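Side-chain contacts in porphyranase B (PDB 3JUU), which hydrolyses the sulfated red-algal polysaccharide porphyran at its beta-D-galactose-(1->4)-alpha-L-galactose-6-sulfate linkages, releasing mostly disaccharides: residues I42-K46 and W47-G51; N175-E178 and G179-Y182; P251-G254 and G255-S259. All coordinates share one frame; numbering follows the deposited sequence.

Interaction 1: I42-K46 and W47-G51; sequences IDEKK and WQISG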
ATOM      1  N   ILE A  42       6.092  -8.225  15.095  1.00 17.35           N
ATOM      2  CA  ILE A  42       5.061  -8.452  14.088  1.00 16.63           C
ATOM      3  C   ILE A  42       4.767  -9.940  13.982  1.00 16.79           C
ATOM      4  O   ILE A  42       5.661 -10.787  14.070  1.00 16.90           O
ATOM      5  CB  ILE A  42       5.435  -7.817  12.683  1.00 15.48           C
ATOM      6  CG1 ILE A  42       4.236  -7.888  11.715  1.00 15.35           C
ATOM      7  CG2 ILE A  42       6.738  -8.440  12.070  1.00 17.08           C
ATOM      8  CD1 ILE A  42       4.468  -7.032  10.406  1.00 14.58           C
ATOM      9  N   ASP A  43       3.500 -10.266  13.758  1.00 17.01           N
ATOM     10  CA  ASP A  43       3.073 -11.652  13.637  1.00 17.30           C
ATOM     11  C   ASP A  43       3.429 -12.179  12.266  1.00 18.15           C
ATOM     12  O   ASP A  43       2.791 -11.818  11.264  1.00 17.01           O
ATOM     13  CB  ASP A  43       1.530 -11.667  13.877  1.00 18.04           C
ATOM     14  CG  ASP A  43       0.898 -13.014  13.668  1.00 18.64           C
ATOM     15  OD1 ASP A  43       1.593 -14.001  13.410  1.00 19.29           O
ATOM     16  OD2 ASP A  43      -0.338 -13.076  13.793  1.00 20.51           O
ATOM     17  N   GLU A  44       4.466 -13.031  12.200  1.00 15.82           N
ATOM     18  CA  GLU A  44       4.920 -13.541  10.929  1.00 17.00           C
ATOM     19  C   GLU A  44       4.162 -14.747  10.447  1.00 17.16           C
ATOM     20  O   GLU A  44       4.468 -15.253   9.387  1.00 18.23           O
ATOM     21  CB  GLU A  44       6.435 -13.762  10.930  1.00 17.87           C
ATOM     22  CG  GLU A  44       7.206 -12.427  10.940  1.00 14.98           C
ATOM     23  CD  GLU A  44       8.705 -12.617  10.848  1.00 18.12           C
ATOM     24  OE1 GLU A  44       9.362 -12.340  11.879  1.00 25.10           O
ATOM     25  OE2 GLU A  44       9.238 -13.043   9.818  1.00 21.22           O
ATOM     26  N   LYS A  45       3.152 -15.199  11.204  1.00 17.36           N
ATOM     27  CA  LYS A  45       2.245 -16.180  10.598  1.00 19.72           C
ATOM     28  C   LYS A  45       1.187 -15.411   9.753  1.00 18.45           C
ATOM     29  O   LYS A  45       0.580 -15.984   8.896  1.00 18.81           O
ATOM     30  CB  LYS A  45       1.485 -17.012  11.653  1.00 20.40           C
ATOM     31  CG  LYS A  45       2.414 -17.948  12.550  1.00 26.54           C
ATOM     32  CD  LYS A  45       2.702 -19.339  11.934  1.00 38.80           C
ATOM     33  CE  LYS A  45       3.709 -19.377  10.713  1.00 42.60           C
ATOM     34  NZ  LYS A  45       5.128 -19.847  10.975  1.00 43.10           N
ATOM     35  N   LYS A  46       0.988 -14.125  10.041  1.00 17.63           N
ATOM     36  CA  LYS A  46      -0.035 -13.337   9.313  1.00 15.65           C
ATOM     37  C   LYS A  46       0.635 -12.546   8.191  1.00 15.26           C
ATOM     38  O   LYS A  46       0.061 -12.357   7.079  1.00 14.95           O
ATOM     39  CB  LYS A  46      -0.689 -12.388  10.272  1.00 16.16           C
ATOM     40  CG  LYS A  46      -1.915 -11.634   9.690  1.00 16.70           C
ATOM     41  CD  LYS A  46      -2.658 -10.876  10.856  1.00 18.28           C
ATOM     42  CE  LYS A  46      -3.625 -11.794  11.593  1.00 17.86           C
ATOM     43  NZ  LYS A  46      -4.219 -11.053  12.722  1.00 15.14           N
ATOM     44  N   TRP A  47       1.851 -12.075   8.472  1.00 13.13           N
ATOM     45  CA  TRP A  47       2.555 -11.144   7.597  1.00 13.86           C
ATOM     46  C   TRP A  47       3.886 -11.702   7.161  1.00 14.29           C
ATOM     47  O   TRP A  47       4.578 -12.376   7.994  1.00 14.90           O
ATOM     48  CB  TRP A  47       2.784  -9.814   8.309  1.00 13.75           C
ATOM     49  CG  TRP A  47       1.523  -9.196   8.844  1.00 13.70           C
ATOM     50  CD1 TRP A  47       1.149  -9.106  10.172  1.00 14.40           C
ATOM     51  CD2 TRP A  47       0.465  -8.561   8.078  1.00 14.15           C
ATOM     52  NE1 TRP A  47      -0.089  -8.450  10.273  1.00 16.13           N
ATOM     53  CE2 TRP A  47      -0.532  -8.122   9.009  1.00 14.32           C
ATOM     54  CE3 TRP A  47       0.256  -8.352   6.694  1.00 10.01           C
ATOM     55  CZ2 TRP A  47      -1.758  -7.441   8.606  1.00 14.77           C
ATOM     56  CZ3 TRP A  47      -0.954  -7.668   6.273  1.00 11.16           C
ATOM     57  CH2 TRP A  47      -1.949  -7.235   7.237  1.00 13.22           C
ATOM     58  N   GLN A  48       4.275 -11.381   5.925  1.00 12.15           N
ATOM     59  CA  GLN A  48       5.589 -11.796   5.349  1.00 12.45           C
ATOM     60  C   GLN A  48       6.405 -10.536   5.286  1.00 13.23           C
ATOM     61  O   GLN A  48       6.023  -9.551   4.634  1.00 10.83           O
ATOM     62  CB  GLN A  48       5.481 -12.448   3.948  1.00 13.27           C
ATOM     63  CG  GLN A  48       6.796 -12.906   3.358  1.00 12.34           C
ATOM     64  CD  GLN A  48       6.565 -13.709   2.142  1.00 18.21           C
ATOM     65  OE1 GLN A  48       5.695 -13.365   1.291  1.00 17.68           O
ATOM     66  NE2 GLN A  48       7.341 -14.777   1.994  1.00 18.61           N
ATOM     67  N   ILE A  49       7.570 -10.561   5.934  1.00 13.37           N
ATOM     68  CA  ILE A  49       8.480  -9.394   5.863  1.00 12.70           C
ATOM     69  C   ILE A  49       9.866  -9.752   5.271  1.00 14.48           C
ATOM     70  O   ILE A  49      10.698  -8.849   5.127  1.00 14.80           O
ATOM     71  CB  ILE A  49       8.643  -8.769   7.244  1.00 12.40           C
ATOM     72  CG1 ILE A  49       9.399  -9.714   8.248  1.00 11.55           C
ATOM     73  CG2 ILE A  49       7.204  -8.318   7.803  1.00 14.03           C
ATOM     74  CD1 ILE A  49       9.761  -9.008   9.623  1.00 13.09           C
ATOM     75  N   SER A  50      10.096 -11.042   4.970  1.00 14.59           N
ATOM     76  CA  SER A  50      11.360 -11.515   4.337  1.00 15.24           C
ATOM     77  C   SER A  50      10.960 -12.747   3.595  1.00 15.10           C
ATOM     78  O   SER A  50       9.925 -13.373   3.951  1.00 14.79           O
ATOM     79  CB  SER A  50      12.446 -11.869   5.434  1.00 16.49           C
ATOM     80  OG  SER A  50      11.957 -12.898   6.248  1.00 20.36           O
ATOM     81  N   GLY A  51      11.771 -13.168   2.632  1.00 15.23           N
ATOM     82  CA  GLY A  51      11.520 -14.374   1.825  1.00 15.62           C
ATOM     83  C   GLY A  51      10.562 -14.119   0.675  1.00 16.10           C
ATOM     84  O   GLY A  51      10.273 -15.028  -0.118  1.00 16.92           O
TER
HETATM   85  O   HOH W   1       8.133 -13.046   7.289  1.00 19.28           O
HETATM   86  O   HOH W   2      11.764 -12.290   8.866  1.00 27.03           O
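Lys46 lays its aliphatic chain over one face of the Trp47 indole, the two side chains running alongside in the same direction. Its CG sits 3.8 Å from the centroid of the Trp47 five-membered ring, a CH-pi contact nearly along the ring normal. A chi1 of -172° sets CG and CD against the pyrrole part of the indole, and a bend at chi3 (-84°) turns the ammonium toward Ser34 O, while Trp47 NE1 is hydrogen-bonded to Asp35 OD2. The Ile42 side chain runs at about a right angle to that of Trp47, CG1 lying 3.7 Å from Trp47 CD1, and its other branch, CG2, meets Ile49 CD1 at 3.9 Å. Val99 of strand 90-101 touches Ile42, Trp47 and Ile49, so this side is tightly packed against the beta-sandwich. The turn leading into strand 47-48 is pinned by Asp43: its O takes the backbone N-H of both Lys46 and Trp47, and OD1 accepts from Lys45 N at 3.0 Å from above the carboxylate plane, an Asx turn. The solvent side is looser. There the Glu44 carboxylate grazes Ile49, and OE2 reaches residues 47-51 through two waters: one, 2.8 Å from Glu44 OE2, accepts from Ile49 N, and the other joins OE2 to Ser50 OG. Apolar and backbone contacts fix the inner half, whereas the outer carboxylate is held through water and probably keeps its charge.

Interaction 2: N175-E178 and G179-Y182; sequences NIPE and GCEY. With SO4 (sulfate ion), chain G.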
ATOM      1  N   ASN A 175       0.871  -7.587 -17.610  1.00 14.42           N
ATOM      2  CA  ASN A 175       1.320  -9.013 -17.652  1.00 14.72           C
ATOM      3  C   ASN A 175       0.251  -9.973 -18.187  1.00 15.37           C
ATOM      4  O   ASN A 175       0.056 -11.135 -17.714  1.00 13.97           O
ATOM      5  CB  ASN A 175       1.839  -9.502 -16.294  1.00 15.88           C
ATOM      6  CG  ASN A 175       2.955  -8.671 -15.763  1.00 19.34           C
ATOM      7  OD1 ASN A 175       3.790  -8.194 -16.530  1.00 21.86           O
ATOM      8  ND2 ASN A 175       2.945  -8.420 -14.434  1.00 17.42           N
ATOM      9  N   ILE A 176      -0.506  -9.534 -19.190  1.00 15.33           N
ATOM     10  CA  ILE A 176      -1.643 -10.361 -19.561  1.00 16.38           C
ATOM     11  C   ILE A 176      -1.185 -11.483 -20.545  1.00 17.08           C
ATOM     12  O   ILE A 176      -0.507 -11.168 -21.563  1.00 18.08           O
ATOM     13  CB  ILE A 176      -2.740  -9.510 -20.231  1.00 17.58           C
ATOM     14  CG1 ILE A 176      -3.303  -8.489 -19.224  1.00 15.73           C
ATOM     15  CG2 ILE A 176      -3.878 -10.371 -20.867  1.00 16.43           C
ATOM     16  CD1 ILE A 176      -3.642  -7.279 -20.002  1.00 20.87           C
ATOM     17  N   PRO A 177      -1.527 -12.764 -20.251  1.00 18.12           N
ATOM     18  CA  PRO A 177      -1.086 -13.844 -21.166  1.00 19.97           C
ATOM     19  C   PRO A 177      -1.684 -13.679 -22.561  1.00 22.27           C
ATOM     20  O   PRO A 177      -2.862 -13.324 -22.703  1.00 23.42           O
ATOM     21  CB  PRO A 177      -1.660 -15.125 -20.538  1.00 17.64           C
ATOM     22  CG  PRO A 177      -1.785 -14.758 -19.044  1.00 18.05           C
ATOM     23  CD  PRO A 177      -2.185 -13.300 -19.045  1.00 16.92           C
ATOM     24  N   GLU A 178      -0.882 -13.978 -23.587  1.00 26.19           N
ATOM     25  CA  GLU A 178      -1.363 -13.868 -24.966  1.00 29.05           C
ATOM     26  C   GLU A 178      -2.594 -14.769 -25.156  1.00 28.48           C
ATOM     27  O   GLU A 178      -2.689 -15.844 -24.555  1.00 29.27           O
ATOM     28  CB  GLU A 178      -0.208 -14.060 -25.968  1.00 30.75           C
ATOM     29  CG  GLU A 178       0.056 -15.463 -26.410  1.00 39.99           C
ATOM     30  CD  GLU A 178      -0.438 -15.703 -27.823  1.00 49.13           C
ATOM     31  OE1 GLU A 178       0.433 -15.845 -28.715  1.00 51.40           O
ATOM     32  OE2 GLU A 178      -1.688 -15.715 -28.045  1.00 52.80           O
ATOM     33  N   GLY A 179      -3.608 -14.272 -25.879  1.00 28.53           N
ATOM     34  CA  GLY A 179      -4.889 -14.963 -25.985  1.00 28.50           C
ATOM     35  C   GLY A 179      -5.949 -14.692 -24.919  1.00 28.72           C
ATOM     36  O   GLY A 179      -7.084 -15.115 -25.058  1.00 30.46           O
ATOM     37  N   CYS A 180      -5.593 -14.007 -23.831  1.00 27.28           N
ATOM     38  CA  CYS A 180      -6.545 -13.725 -22.779  1.00 25.62           C
ATOM     39  C   CYS A 180      -7.212 -12.386 -23.079  1.00 24.23           C
ATOM     40  O   CYS A 180      -6.500 -11.453 -23.388  1.00 25.28           O
ATOM     41  CB  CYS A 180      -5.789 -13.678 -21.436  1.00 25.72           C
ATOM     42  SG  CYS A 180      -5.306 -15.345 -20.875  1.00 24.53           S
ATOM     43  N   GLU A 181      -8.543 -12.315 -23.016  1.00 24.25           N
ATOM     44  CA  GLU A 181      -9.328 -11.135 -23.464  1.00 25.44           C
ATOM     45  C   GLU A 181      -9.393 -10.094 -22.351  1.00 23.24           C
ATOM     46  O   GLU A 181     -10.473  -9.868 -21.786  1.00 22.51           O
ATOM     47  CB  GLU A 181     -10.813 -11.500 -23.701  1.00 27.33           C
ATOM     48  CG  GLU A 181     -11.030 -12.813 -24.329  1.00 35.10           C
ATOM     49  CD  GLU A 181     -10.907 -12.656 -25.778  1.00 41.70           C
ATOM     50  OE1 GLU A 181     -10.054 -11.812 -26.176  1.00 45.95           O
ATOM     51  OE2 GLU A 181     -11.680 -13.339 -26.489  1.00 42.76           O
ATOM     52  N   TYR A 182      -8.255  -9.534 -21.987  1.00 21.96           N
ATOM     53  CA  TYR A 182      -8.255  -8.473 -20.953  1.00 20.40           C
ATOM     54  C   TYR A 182      -7.415  -7.347 -21.503  1.00 21.14           C
ATOM     55  O   TYR A 182      -6.463  -7.573 -22.241  1.00 20.55           O
ATOM     56  CB  TYR A 182      -7.641  -9.018 -19.661  1.00 19.46           C
ATOM     57  CG  TYR A 182      -8.512 -10.049 -19.038  1.00 19.05           C
ATOM     58  CD1 TYR A 182      -9.639  -9.669 -18.331  1.00 18.32           C
ATOM     59  CD2 TYR A 182      -8.278 -11.423 -19.255  1.00 21.36           C
ATOM     60  CE1 TYR A 182     -10.485 -10.633 -17.779  1.00 21.12           C
ATOM     61  CE2 TYR A 182      -9.111 -12.394 -18.697  1.00 21.19           C
ATOM     62  CZ  TYR A 182     -10.203 -11.973 -17.978  1.00 23.02           C
ATOM     63  OH  TYR A 182     -11.054 -12.891 -17.453  1.00 23.07           O
TER
HETATM   64  S   SO4 G   7       4.970  -7.141 -11.389  1.00 22.14           S
HETATM   65  O1  SO4 G   7       6.161  -6.556 -10.878  1.00 27.40           O
HETATM   66  O2  SO4 G   7       3.863  -7.058 -10.451  1.00 19.49           O
HETATM   67  O3  SO4 G   7       4.727  -6.539 -12.711  1.00 20.81           O
HETATM   68  O4  SO4 G   7       5.169  -8.572 -11.331  1.00 25.44           O
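Pro177 overlaps the sulfur of Cys180, its CB 3.7 Å from Cys180 SG and the ring CG a little farther off. The sulfur stands anti to its own carbonyl carbon (chi1 -74°), and from there it closes the disulfide with Cys137. Between these two residues of the turn, Pro177 and Cys180, the chain reverses in a type II beta turn, closed by Cys180 N donating to Pro177 O at 3.0 Å. Gly179 has a positive phi of 87°, where a CB would clash with Glu178 O. This turn forms the tip of the hairpin loop between antiparallel strands 166-174 and 185-192 of the GH16 jelly roll, and the disulfide ties that tip to a second loop. Ile176 bridges the two arms: its CG2 methyl meets Cys180 CB at 3.9 Å and the CB of Tyr182 more loosely, while CD1 lies 3.6 Å from Tyr182 O. The Tyr182 ring leads away from this pair to a cation-pi contact with Arg140, which also touches Ile176 and Pro177. At the foot of the loop Asn175 ND2 donates to Thr141 OG1 and, at 3.1 Å, to O3 of a sulfate ion, probably from the crystallisation liquor, that Arg174 also binds.

Interaction 3: P251-G254 and G255-S259; sequences PKDG and GMTGS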
ATOM      1  N   PRO A 251      18.332  12.298  -2.694  1.00  9.52           N
ATOM      2  CA  PRO A 251      18.783  13.709  -2.561  1.00 10.16           C
ATOM      3  C   PRO A 251      20.296  13.795  -2.288  1.00  9.02           C
ATOM      4  O   PRO A 251      20.913  12.807  -1.905  1.00  8.98           O
ATOM      5  CB  PRO A 251      18.068  14.218  -1.277  1.00 11.85           C
ATOM      6  CG  PRO A 251      17.108  13.119  -0.854  1.00 10.81           C
ATOM      7  CD  PRO A 251      17.522  11.834  -1.542  1.00  9.35           C
ATOM      8  N   LYS A 252      20.858  14.979  -2.386  1.00 10.17           N
ATOM      9  CA  LYS A 252      22.331  15.115  -2.395  1.00  8.99           C
ATOM     10  C   LYS A 252      22.966  14.759  -1.046  1.00  8.21           C
ATOM     11  O   LYS A 252      24.190  14.528  -0.953  1.00  9.54           O
ATOM     12  CB  LYS A 252      22.672  16.589  -2.776  1.00 11.25           C
ATOM     13  CG  LYS A 252      22.537  16.827  -4.298  1.00 15.74           C
ATOM     14  CD  LYS A 252      22.754  18.296  -4.654  1.00 20.17           C
ATOM     15  CE  LYS A 252      22.428  18.535  -6.146  1.00 26.07           C
ATOM     16  NZ  LYS A 252      23.351  19.592  -6.783  1.00 36.65           N
ATOM     17  N   ASP A 253      22.189  14.824   0.038  1.00  9.56           N
ATOM     18  CA  ASP A 253      22.705  14.489   1.364  1.00  8.69           C
ATOM     19  C   ASP A 253      22.476  12.991   1.701  1.00  8.50           C
ATOM     20  O   ASP A 253      22.756  12.555   2.796  1.00 10.55           O
ATOM     21  CB  ASP A 253      22.131  15.404   2.473  1.00 10.61           C
ATOM     22  CG  ASP A 253      20.603  15.177   2.708  1.00 15.28           C
ATOM     23  OD1 ASP A 253      19.931  14.443   1.939  1.00 10.59           O
ATOM     24  OD2 ASP A 253      20.059  15.743   3.657  1.00 17.54           O
ATOM     25  N   GLY A 254      21.907  12.231   0.750  1.00  9.28           N
ATOM     26  CA  GLY A 254      21.512  10.835   0.946  1.00  9.92           C
ATOM     27  C   GLY A 254      20.057  10.632   1.420  1.00 11.18           C
ATOM     28  O   GLY A 254      19.564   9.500   1.388  1.00 11.29           O
ATOM     29  N   GLY A 255      19.415  11.671   1.924  1.00 10.59           N
ATOM     30  CA  GLY A 255      17.976  11.647   2.203  1.00 11.52           C
ATOM     31  C   GLY A 255      17.632  11.000   3.537  1.00 11.77           C
ATOM     32  O   GLY A 255      16.436  10.936   3.908  1.00 11.44           O
ATOM     33  N   MET A 256      18.640  10.573   4.318  1.00 10.57           N
ATOM     34  CA  MET A 256      18.380   9.845   5.568  1.00 11.16           C
ATOM     35  C   MET A 256      18.846  10.546   6.870  1.00 11.68           C
ATOM     36  O   MET A 256      19.057   9.870   7.903  1.00 11.22           O
ATOM     37  CB  MET A 256      19.031   8.453   5.478  1.00 10.22           C
ATOM     38  CG  MET A 256      18.411   7.559   4.348  1.00 11.76           C
ATOM     39  SD  MET A 256      16.708   7.078   4.860  1.00 12.23           S
ATOM     40  CE  MET A 256      15.738   7.655   3.367  1.00  9.15           C
ATOM     41  N   THR A 257      18.946  11.869   6.838  1.00 12.06           N
ATOM     42  CA  THR A 257      19.398  12.657   8.009  1.00 12.72           C
ATOM     43  C   THR A 257      18.252  12.925   9.003  1.00 15.60           C
ATOM     44  O   THR A 257      18.486  13.458  10.103  1.00 16.28           O
ATOM     45  CB  THR A 257      19.965  14.048   7.593  1.00 14.59           C
ATOM     46  OG1 THR A 257      18.919  14.868   6.991  1.00 15.18           O
ATOM     47  CG2 THR A 257      21.054  13.823   6.597  1.00 12.32           C
ATOM     48  N   GLY A 258      17.018  12.575   8.645  1.00 13.73           N
ATOM     49  CA  GLY A 258      15.865  12.845   9.538  1.00 13.35           C
ATOM     50  C   GLY A 258      15.909  12.045  10.831  1.00 13.51           C
ATOM     51  O   GLY A 258      16.586  10.992  10.953  1.00 13.51           O
ATOM     52  N   SER A 259      15.117  12.489  11.807  1.00 13.89           N
ATOM     53  CA  SER A 259      14.888  11.680  13.017  1.00 13.72           C
ATOM     54  C   SER A 259      14.298  10.297  12.712  1.00 13.99           C
ATOM     55  O   SER A 259      13.777  10.056  11.599  1.00 12.70           O
ATOM     56  CB  SER A 259      13.913  12.424  13.916  1.00 13.90           C
ATOM     57  OG  SER A 259      12.636  12.473  13.279  1.00 11.91           O
TER
HETATM   58  O   HOH W   3      21.446  10.652   4.332  1.00  9.83           O
HETATM   59  O   HOH W   4      18.151  13.993   4.618  1.00 11.41           O
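A chi1 of 68° places the Asp253 carboxylate between its backbone N and carbonyl carbon, and a matching 64° does the same for the Thr257 hydroxyl, which brings OD1 to the Gly255 N-H and OD2 and the Thr257 hydroxyl to one shared water. Asp253 OD1 accepts the Gly255 N-H at 2.8 Å, met from well above the carboxylate plane, 47° out of it. Its other oxygen faces Thr257, whose side chain crosses at about a right angle: Asp253 OD2 is 3.6 Å from Thr257 CG2, and a water donating to OD2 lies 2.6 Å from Thr257 OG1. A second water joins Asp253 O to Met256 N. Asp253 is the third residue of a type I beta turn from Pro251 to Gly254, closed by Gly254 N on Pro251 O, and its links tie the turn to the residues just after it. The surface loop holding them runs from strand 237-242 of the beta-sandwich to helix 260-263, where Ser259 is the N-cap. Gly255 has its CA 3.5 Å from Pro251 CG; at this glycine a side chain would strike the proline ring. Replacing Pro251 with an alanine would probably open a gap beside Gly255, leaving the start of the turn freer to turn about its N-CA bond. The Met256 side chain, bent at chi2 and chi3, packs on Thr119 and Phe120, while Gly254 O is taken up by His94 NE2.

Overall arrangement
The three contacts follow one another along the chain as separate local turns, none touching another. Interactions 1 and 2 have centres 32 Å apart and interactions 1 and 3 29 Å apart, with about 17 Å between nearest atoms in each case; interactions 2 and 3 are more distant, with their centres 43 Å apart and about 27 Å between nearest atoms. Interaction 1 lies closest to the centre of the chain, at 16 Å. Each lies at some distance from the residues assigned to catalysis or substrate binding: the side chain of Gln48 is about 9 Å from that of Trp54, Ile176 about 11 Å from the probable nucleophile Glu143, and Met256 about 11 Å from Glu243.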